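Local coordinates for protein lasso peptide isopeptidase AtxE2 (Asticcacaulis excentricus, PDB 5TXE) that hydrolyses the isopeptide bond of the threaded lasso peptides astexin-2 and astexin-3, turning them into linear peptides, at residues Cys296-Trp308 / Asn314-Ser326. The protein carries 1 engineered substitution. Numbering follows the deposited sequence.
Sequences CDEEACQNITRMW and NVLYFLRREGWAS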
ATOM      1  N   CYS A 296      29.450 -11.655   6.713  1.00 54.49           N
ATOM      2  CA  CYS A 296      30.040 -10.464   6.078  1.00 55.83           C
ATOM      3  C   CYS A 296      30.054  -9.334   7.080  1.00 60.21           C
ATOM      4  O   CYS A 296      29.064  -9.123   7.791  1.00 52.85           O
ATOM      5  CB  CYS A 296      29.197 -10.063   4.894  1.00 56.00           C
ATOM      6  SG  CYS A 296      29.699  -8.559   4.060  1.00 54.55           S
ATOM      7  N   ASP A 297      31.157  -8.606   7.177  1.00 67.39           N
ATOM      8  CA  ASP A 297      31.300  -7.537   8.191  0.50 72.04           C
ATOM      9  C   ASP A 297      30.853  -6.179   7.627  1.00 74.02           C
ATOM     10  O   ASP A 297      30.324  -5.326   8.356  1.00 76.89           O
ATOM     11  CB  ASP A 297      32.739  -7.483   8.772  0.50 68.63           C
ATOM     12  CG  ASP A 297      33.651  -6.507   8.042  0.50 62.34           C
ATOM     13  OD1 ASP A 297      34.022  -6.795   6.887  0.50 57.35           O
ATOM     14  OD2 ASP A 297      34.005  -5.462   8.638  0.50 53.20           O
ATOM     15  N   GLU A 298      31.019  -5.999   6.313  1.00 68.10           N
ATOM     16  CA  GLU A 298      30.795  -4.707   5.668  1.00 64.97           C
ATOM     17  C   GLU A 298      29.410  -4.146   5.994  1.00 62.71           C
ATOM     18  O   GLU A 298      28.436  -4.872   6.208  1.00 61.72           O
ATOM     19  CB  GLU A 298      30.928  -4.785   4.146  1.00 67.40           C
ATOM     20  CG  GLU A 298      32.097  -5.590   3.610  1.00 78.02           C
ATOM     21  CD  GLU A 298      33.334  -4.759   3.376  1.00 85.27           C
ATOM     22  OE1 GLU A 298      33.278  -3.900   2.466  1.00 87.11           O
ATOM     23  OE2 GLU A 298      34.364  -5.011   4.054  1.00 93.14           O
ATOM     24  N   GLU A 299      29.345  -2.831   6.020  1.00 58.88           N
ATOM     25  CA  GLU A 299      28.118  -2.136   6.317  1.00 59.44           C
ATOM     26  C   GLU A 299      27.091  -2.386   5.195  1.00 48.62           C
ATOM     27  O   GLU A 299      25.890  -2.487   5.424  1.00 46.68           O
ATOM     28  CB  GLU A 299      28.419  -0.622   6.495  1.00 63.13           C
ATOM     29  CG  GLU A 299      27.331   0.141   7.246  1.00 68.01           C
ATOM     30  CD  GLU A 299      26.141   0.464   6.365  1.00 70.30           C
ATOM     31  OE1 GLU A 299      26.355   0.802   5.173  1.00 71.62           O
ATOM     32  OE2 GLU A 299      24.993   0.333   6.846  1.00 69.54           O
ATOM     33  N   ALA A 300      27.575  -2.466   3.977  1.00 42.46           N
ATOM     34  CA  ALA A 300      26.729  -2.705   2.822  1.00 39.62           C
ATOM     35  C   ALA A 300      25.883  -3.969   2.878  1.00 39.09           C
ATOM     36  O   ALA A 300      24.921  -4.067   2.160  1.00 43.54           O
ATOM     37  CB  ALA A 300      27.599  -2.742   1.596  1.00 40.74           C
ATOM     38  N   CYS A 301      26.237  -4.922   3.727  1.00 41.48           N
ATOM     39  CA  CYS A 301      25.624  -6.269   3.770  1.00 42.96           C
ATOM     40  C   CYS A 301      24.480  -6.240   4.736  1.00 42.56           C
ATOM     41  O   CYS A 301      23.870  -7.273   4.993  1.00 44.83           O
ATOM     42  CB  CYS A 301      26.666  -7.343   4.267  1.00 46.94           C
ATOM     43  SG  CYS A 301      27.906  -7.905   3.034  1.00 67.66           S
ATOM     44  N   GLN A 302      24.201  -5.076   5.327  1.00 43.38           N
ATOM     45  CA  GLN A 302      23.128  -4.973   6.347  1.00 42.35           C
ATOM     46  C   GLN A 302      21.777  -4.650   5.773  1.00 39.07           C
ATOM     47  O   GLN A 302      21.647  -3.773   4.916  1.00 35.20           O
ATOM     48  CB  GLN A 302      23.443  -3.904   7.398  1.00 50.32           C
ATOM     49  CG  GLN A 302      24.778  -4.123   8.108  1.00 58.53           C
ATOM     50  CD  GLN A 302      24.706  -3.808   9.565  1.00 63.50           C
ATOM     51  OE1 GLN A 302      24.324  -2.694   9.995  1.00 60.45           O
ATOM     52  NE2 GLN A 302      25.035  -4.801  10.349  1.00 69.42           N
ATOM     53  N   ASN A 303      20.785  -5.359   6.285  1.00 38.73           N
ATOM     54  CA  ASN A 303      19.380  -5.142   5.994  1.00 40.92           C
ATOM     55  C   ASN A 303      19.029  -5.263   4.509  1.00 39.92           C
ATOM     56  O   ASN A 303      18.277  -4.499   3.943  1.00 42.79           O
ATOM     57  CB  ASN A 303      18.940  -3.833   6.625  1.00 42.76           C
ATOM     58  CG  ASN A 303      18.897  -3.935   8.143  1.00 44.39           C
ATOM     59  OD1 ASN A 303      18.369  -4.904   8.721  1.00 43.14           O
ATOM     60  ND2 ASN A 303      19.527  -2.984   8.794  1.00 45.05           N
ATOM     61  N   ILE A 304      19.549  -6.314   3.904  1.00 37.41           N
ATOM     62  CA  ILE A 304      19.259  -6.634   2.524  1.00 33.72           C
ATOM     63  C   ILE A 304      17.774  -6.902   2.386  1.00 30.34           C
ATOM     64  O   ILE A 304      17.164  -7.532   3.235  1.00 33.74           O
ATOM     65  CB  ILE A 304      20.109  -7.854   2.070  1.00 35.69           C
ATOM     66  CG1 ILE A 304      21.565  -7.388   1.975  1.00 38.19           C
ATOM     67  CG2 ILE A 304      19.631  -8.439   0.735  1.00 34.54           C
ATOM     68  CD1 ILE A 304      22.587  -8.498   1.834  1.00 40.40           C
ATOM     69  N   THR A 305      17.193  -6.450   1.290  1.00 32.00           N
ATOM     70  CA  THR A 305      15.761  -6.735   1.012  1.00 34.09           C
ATOM     71  C   THR A 305      15.513  -7.731  -0.124  1.00 32.22           C
ATOM     72  O   THR A 305      14.413  -8.212  -0.297  1.00 31.01           O
ATOM     73  CB  THR A 305      15.017  -5.441   0.725  1.00 31.91           C
ATOM     74  OG1 THR A 305      15.756  -4.704  -0.251  1.00 31.89           O
ATOM     75  CG2 THR A 305      14.898  -4.623   2.010  1.00 32.81           C
ATOM     76  N   ARG A 306      16.532  -8.015  -0.909  1.00 31.82           N
ATOM     77  CA  ARG A 306      16.372  -8.917  -2.018  1.00 34.74           C
ATOM     78  C   ARG A 306      17.750  -9.331  -2.494  1.00 31.51           C
ATOM     79  O   ARG A 306      18.609  -8.480  -2.677  1.00 34.19           O
ATOM     80  CB  ARG A 306      15.642  -8.211  -3.187  1.00 33.09           C
ATOM     81  CG  ARG A 306      14.547  -9.036  -3.828  1.00 38.38           C
ATOM     82  CD  ARG A 306      15.042 -10.370  -4.357  1.00 41.44           C
ATOM     83  NE  ARG A 306      14.031 -11.053  -5.156  1.00 43.26           N
ATOM     84  CZ  ARG A 306      14.152 -12.300  -5.648  1.00 49.85           C
ATOM     85  NH1 ARG A 306      15.255 -13.035  -5.444  1.00 44.38           N
ATOM     86  NH2 ARG A 306      13.158 -12.833  -6.375  1.00 42.46           N
ATOM     87  N   MET A 307      17.940 -10.617  -2.770  1.00 36.17           N
ATOM     88  CA  MET A 307      19.205 -11.057  -3.412  1.00 38.42           C
ATOM     89  C   MET A 307      19.007 -12.039  -4.593  1.00 36.76           C
ATOM     90  O   MET A 307      18.010 -12.737  -4.666  1.00 32.66           O
ATOM     91  CB  MET A 307      20.070 -11.689  -2.344  1.00 38.52           C
ATOM     92  CG  MET A 307      19.575 -13.039  -1.862  1.00 38.69           C
ATOM     93  SD  MET A 307      20.712 -13.850  -0.717  1.00 40.34           S
ATOM     94  CE  MET A 307      20.729 -12.722   0.667  1.00 43.99           C
ATOM     95  N   TRP A 308      19.984 -12.109  -5.486  1.00 38.22           N
ATOM     96  CA  TRP A 308      19.954 -13.008  -6.649  1.00 40.47           C
ATOM     97  C   TRP A 308      21.325 -13.600  -6.924  1.00 44.50           C
ATOM     98  O   TRP A 308      22.326 -12.841  -7.016  1.00 41.49           O
ATOM     99  CB  TRP A 308      19.629 -12.222  -7.916  1.00 41.11           C
ATOM    100  CG  TRP A 308      18.263 -11.613  -7.987  1.00 41.60           C
ATOM    101  CD1 TRP A 308      17.157 -12.175  -8.534  1.00 40.47           C
ATOM    102  CD2 TRP A 308      17.876 -10.321  -7.522  1.00 39.68           C
ATOM    103  NE1 TRP A 308      16.100 -11.324  -8.422  1.00 39.65           N
ATOM    104  CE2 TRP A 308      16.524 -10.172  -7.811  1.00 41.39           C
ATOM    105  CE3 TRP A 308      18.547  -9.286  -6.864  1.00 44.15           C
ATOM    106  CZ2 TRP A 308      15.815  -9.030  -7.469  1.00 42.35           C
ATOM    107  CZ3 TRP A 308      17.850  -8.139  -6.550  1.00 47.29           C
ATOM    108  CH2 TRP A 308      16.488  -8.023  -6.850  1.00 42.98           C
ATOM    109  N   ASN A 314      29.352 -16.086 -11.379  1.00 50.44           N
ATOM    110  CA  ASN A 314      29.823 -16.379 -10.038  1.00 55.01           C
ATOM    111  C   ASN A 314      29.736 -15.117  -9.161  1.00 55.37           C
ATOM    112  O   ASN A 314      30.748 -14.641  -8.630  1.00 53.64           O
ATOM    113  CB  ASN A 314      31.248 -16.943 -10.116  1.00 54.40           C
ATOM    114  CG  ASN A 314      31.775 -17.371  -8.783  1.00 54.89           C
ATOM    115  OD1 ASN A 314      31.124 -18.125  -8.040  1.00 54.20           O
ATOM    116  ND2 ASN A 314      32.980 -16.904  -8.464  1.00 55.52           N
ATOM    117  N   VAL A 315      28.539 -14.525  -9.081  1.00 53.26           N
ATOM    118  CA  VAL A 315      28.330 -13.333  -8.250  1.00 50.66           C
ATOM    119  C   VAL A 315      26.981 -13.374  -7.585  1.00 46.90           C
ATOM    120  O   VAL A 315      26.097 -14.107  -8.010  1.00 45.60           O
ATOM    121  CB  VAL A 315      28.490 -11.979  -9.005  1.00 54.99           C
ATOM    122  CG1 VAL A 315      29.784 -11.914  -9.801  1.00 54.65           C
ATOM    123  CG2 VAL A 315      27.364 -11.743  -9.947  1.00 61.33           C
ATOM    124  N   LEU A 316      26.876 -12.639  -6.481  1.00 42.88           N
ATOM    125  CA  LEU A 316      25.625 -12.380  -5.830  1.00 41.78           C
ATOM    126  C   LEU A 316      25.282 -10.913  -6.063  1.00 47.30           C
ATOM    127  O   LEU A 316      26.173 -10.049  -6.008  1.00 41.48           O
ATOM    128  CB  LEU A 316      25.770 -12.628  -4.348  1.00 43.20           C
ATOM    129  CG  LEU A 316      24.496 -12.494  -3.554  1.00 39.76           C
ATOM    130  CD1 LEU A 316      23.556 -13.663  -3.807  1.00 40.28           C
ATOM    131  CD2 LEU A 316      24.816 -12.351  -2.091  1.00 39.25           C
ATOM    132  N   TYR A 317      24.011 -10.646  -6.398  1.00 45.35           N
ATOM    133  CA  TYR A 317      23.503  -9.278  -6.461  1.00 37.24           C
ATOM    134  C   TYR A 317      22.473  -9.078  -5.364  1.00 35.50           C
ATOM    135  O   TYR A 317      21.742  -9.996  -5.023  1.00 37.50           O
ATOM    136  CB  TYR A 317      22.841  -9.016  -7.783  1.00 37.51           C
ATOM    137  CG  TYR A 317      23.646  -9.359  -8.991  1.00 38.33           C
ATOM    138  CD1 TYR A 317      24.566  -8.468  -9.518  1.00 38.23           C
ATOM    139  CD2 TYR A 317      23.443 -10.574  -9.648  1.00 42.19           C
ATOM    140  CE1 TYR A 317      25.289  -8.785 -10.653  1.00 41.88           C
ATOM    141  CE2 TYR A 317      24.144 -10.893 -10.809  1.00 44.37           C
ATOM    142  CZ  TYR A 317      25.076 -10.018 -11.319  1.00 42.48           C
ATOM    143  OH  TYR A 317      25.797 -10.386 -12.481  1.00 43.29           O
ATOM    144  N   PHE A 318      22.439  -7.881  -4.781  1.00 37.38           N
ATOM    145  CA  PHE A 318      21.425  -7.591  -3.809  1.00 37.13           C
ATOM    146  C   PHE A 318      20.969  -6.148  -3.723  1.00 37.46           C
ATOM    147  O   PHE A 318      21.686  -5.223  -4.124  1.00 36.87           O
ATOM    148  CB  PHE A 318      21.787  -8.138  -2.431  1.00 38.97           C
ATOM    149  CG  PHE A 318      23.026  -7.569  -1.823  1.00 41.87           C
ATOM    150  CD1 PHE A 318      22.989  -6.359  -1.166  1.00 42.10           C
ATOM    151  CD2 PHE A 318      24.214  -8.290  -1.815  1.00 44.41           C
ATOM    152  CE1 PHE A 318      24.106  -5.847  -0.544  1.00 45.03           C
ATOM    153  CE2 PHE A 318      25.340  -7.783  -1.184  1.00 46.82           C
ATOM    154  CZ  PHE A 318      25.283  -6.559  -0.547  1.00 44.16           C
ATOM    155  N   LEU A 319      19.754  -5.991  -3.217  1.00 34.37           N
ATOM    156  CA  LEU A 319      19.136  -4.685  -3.010  1.00 36.29           C
ATOM    157  C   LEU A 319      19.051  -4.359  -1.559  1.00 34.89           C
ATOM    158  O   LEU A 319      18.941  -5.262  -0.716  1.00 29.77           O
ATOM    159  CB  LEU A 319      17.674  -4.702  -3.472  1.00 39.30           C
ATOM    160  CG  LEU A 319      17.433  -4.600  -4.970  1.00 40.73           C
ATOM    161  CD1 LEU A 319      15.940  -4.698  -5.269  1.00 42.76           C
ATOM    162  CD2 LEU A 319      17.983  -3.293  -5.490  1.00 38.92           C
ATOM    163  N   ARG A 320      19.044  -3.069  -1.266  1.00 32.97           N
ATOM    164  CA  ARG A 320      18.735  -2.639   0.076  1.00 34.27           C
ATOM    165  C   ARG A 320      18.381  -1.167   0.091  1.00 32.23           C
ATOM    166  O   ARG A 320      18.545  -0.455  -0.897  1.00 31.83           O
ATOM    167  CB  ARG A 320      19.906  -2.855   1.007  1.00 35.66           C
ATOM    168  CG  ARG A 320      21.028  -1.874   0.670  1.00 42.42           C
ATOM    169  CD  ARG A 320      22.368  -2.079   1.312  1.00 44.10           C
ATOM    170  NE  ARG A 320      22.348  -2.032   2.735  1.00 41.33           N
ATOM    171  CZ  ARG A 320      23.001  -1.140   3.460  1.00 42.70           C
ATOM    172  NH1 ARG A 320      23.730  -0.177   2.896  1.00 40.83           N
ATOM    173  NH2 ARG A 320      22.896  -1.232   4.775  1.00 39.08           N
ATOM    174  N   ARG A 321      17.890  -0.724   1.238  1.00 35.93           N
ATOM    175  CA  ARG A 321      17.639   0.696   1.465  1.00 39.41           C
ATOM    176  C   ARG A 321      18.787   1.304   2.218  1.00 37.82           C
ATOM    177  O   ARG A 321      19.391   0.633   3.026  1.00 40.01           O
ATOM    178  CB  ARG A 321      16.358   0.867   2.262  1.00 41.31           C
ATOM    179  CG  ARG A 321      15.180   0.494   1.410  1.00 45.16           C
ATOM    180  CD  ARG A 321      14.151  -0.329   2.121  1.00 50.56           C
ATOM    181  NE  ARG A 321      13.085  -0.690   1.183  1.00 50.51           N
ATOM    182  CZ  ARG A 321      11.797  -0.345   1.299  1.00 48.12           C
ATOM    183  NH1 ARG A 321      11.355   0.346   2.343  1.00 49.96           N
ATOM    184  NH2 ARG A 321      10.928  -0.733   0.364  1.00 42.10           N
ATOM    185  N   GLU A 322      19.105   2.550   1.913  1.00 34.08           N
ATOM    186  CA  GLU A 322      20.214   3.220   2.565  1.00 40.66           C
ATOM    187  C   GLU A 322      20.114   4.758   2.416  1.00 36.81           C
ATOM    188  O   GLU A 322      19.161   5.265   1.866  1.00 38.92           O
ATOM    189  CB  GLU A 322      21.552   2.696   1.995  1.00 40.08           C
ATOM    190  CG  GLU A 322      21.737   2.924   0.514  1.00 41.50           C
ATOM    191  CD  GLU A 322      23.071   2.355   0.015  1.00 44.38           C
ATOM    192  OE1 GLU A 322      23.431   1.226   0.418  1.00 44.28           O
ATOM    193  OE2 GLU A 322      23.747   3.035  -0.801  1.00 43.40           O
ATOM    194  N   GLY A 323      21.113   5.468   2.923  1.00 35.01           N
ATOM    195  CA  GLY A 323      21.165   6.911   2.939  1.00 32.13           C
ATOM    196  C   GLY A 323      20.427   7.461   4.157  1.00 32.31           C
ATOM    197  O   GLY A 323      19.913   6.705   4.979  1.00 32.04           O
ATOM    198  N   TRP A 324      20.337   8.784   4.251  1.00 32.34           N
ATOM    199  CA  TRP A 324      19.644   9.429   5.368  1.00 37.14           C
ATOM    200  C   TRP A 324      18.184   8.887   5.499  1.00 38.71           C
ATOM    201  O   TRP A 324      17.418   8.873   4.519  1.00 33.97           O
ATOM    202  CB  TRP A 324      19.601  10.920   5.128  1.00 36.10           C
ATOM    203  CG  TRP A 324      19.038  11.719   6.261  1.00 42.84           C
ATOM    204  CD1 TRP A 324      17.772  12.148   6.394  1.00 44.06           C
ATOM    205  CD2 TRP A 324      19.769  12.273   7.360  1.00 45.52           C
ATOM    206  NE1 TRP A 324      17.642  12.920   7.519  1.00 47.04           N
ATOM    207  CE2 TRP A 324      18.854  12.999   8.140  1.00 45.28           C
ATOM    208  CE3 TRP A 324      21.111  12.210   7.767  1.00 44.09           C
ATOM    209  CZ2 TRP A 324      19.229  13.661   9.306  1.00 49.17           C
ATOM    210  CZ3 TRP A 324      21.491  12.875   8.921  1.00 48.37           C
ATOM    211  CH2 TRP A 324      20.542  13.590   9.690  1.00 47.43           C
ATOM    212  N   ALA A 325      17.830   8.419   6.686  1.00 35.91           N
ATOM    213  CA  ALA A 325      16.488   7.911   6.928  1.00 36.64           C
ATOM    214  C   ALA A 325      16.124   6.851   5.913  1.00 34.20           C
ATOM    215  O   ALA A 325      14.965   6.721   5.566  1.00 38.38           O
ATOM    216  CB  ALA A 325      15.462   9.055   6.873  1.00 34.17           C
ATOM    217  N   SER A 326      17.107   6.112   5.410  1.00 33.84           N
ATOM    218  CA  SER A 326      16.865   5.055   4.425  1.00 34.31           C
ATOM    219  C   SER A 326      16.161   5.533   3.172  1.00 32.94           C
ATOM    220  O   SER A 326      15.455   4.764   2.552  1.00 31.08           O
ATOM    221  CB  SER A 326      16.041   3.902   5.040  1.00 38.55           C
ATOM    222  OG  SER A 326      16.819   3.263   6.024  1.00 39.55           O
TER
HETATM  223  O   HOH W   1      17.367  -2.010   3.713  1.00 39.75           O
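R320 lays the edge of its guanidinium against the carbonyl oxygen of Q302, which takes both NE (NE-O 2.9 Å) and NH2 (NH2-O 2.8 Å) nearly in the guanidinium plane. The bend at chi3 (-60°) brings the group edge-on to this carbonyl, in the loop before strand 304-310, with the backbone of A300 over one face. E299 crosses the arginine at about a right angle and adds a weak salt bridge, OE2 to NH2 3.3 Å; E322 OE1 takes NH1 at 2.9 Å while its other oxygen pairs with R343, so the charge is probably balanced within a small network. With an alanine here, the Q302 carbonyl would probably lose both donors and E299 its cation. R320 and E322 lie on strand 315-322, which forms an antiparallel beta hairpin with strand 304-310, half of a four-stranded blade of the beta-propeller, as in prolyl oligopeptidases; R320 thus fastens to the hairpin the loop leading into it, which the C296-C301 disulfide ties. M307 and F318 share one sheet face. I304, at the start of its strand, suits its place because its longer arm sets CD1 over the F318 ring, 3.7 Å from the centroid and only 10° off the normal, a CH-pi contact, while CG2 packs by F318 CB; Y332 of the next strand also meets this ring. W308 and L319 share the other face: the leucine, CD1 to CH2 3.7 Å, lies at the indole edge, while R306 CD lies over one indole face, displaced toward its rim. Between them the main chains pair, W308 and Y317 exchanging two 2.8 Å N-to-O bonds. A water bridges N303 O and R321 N.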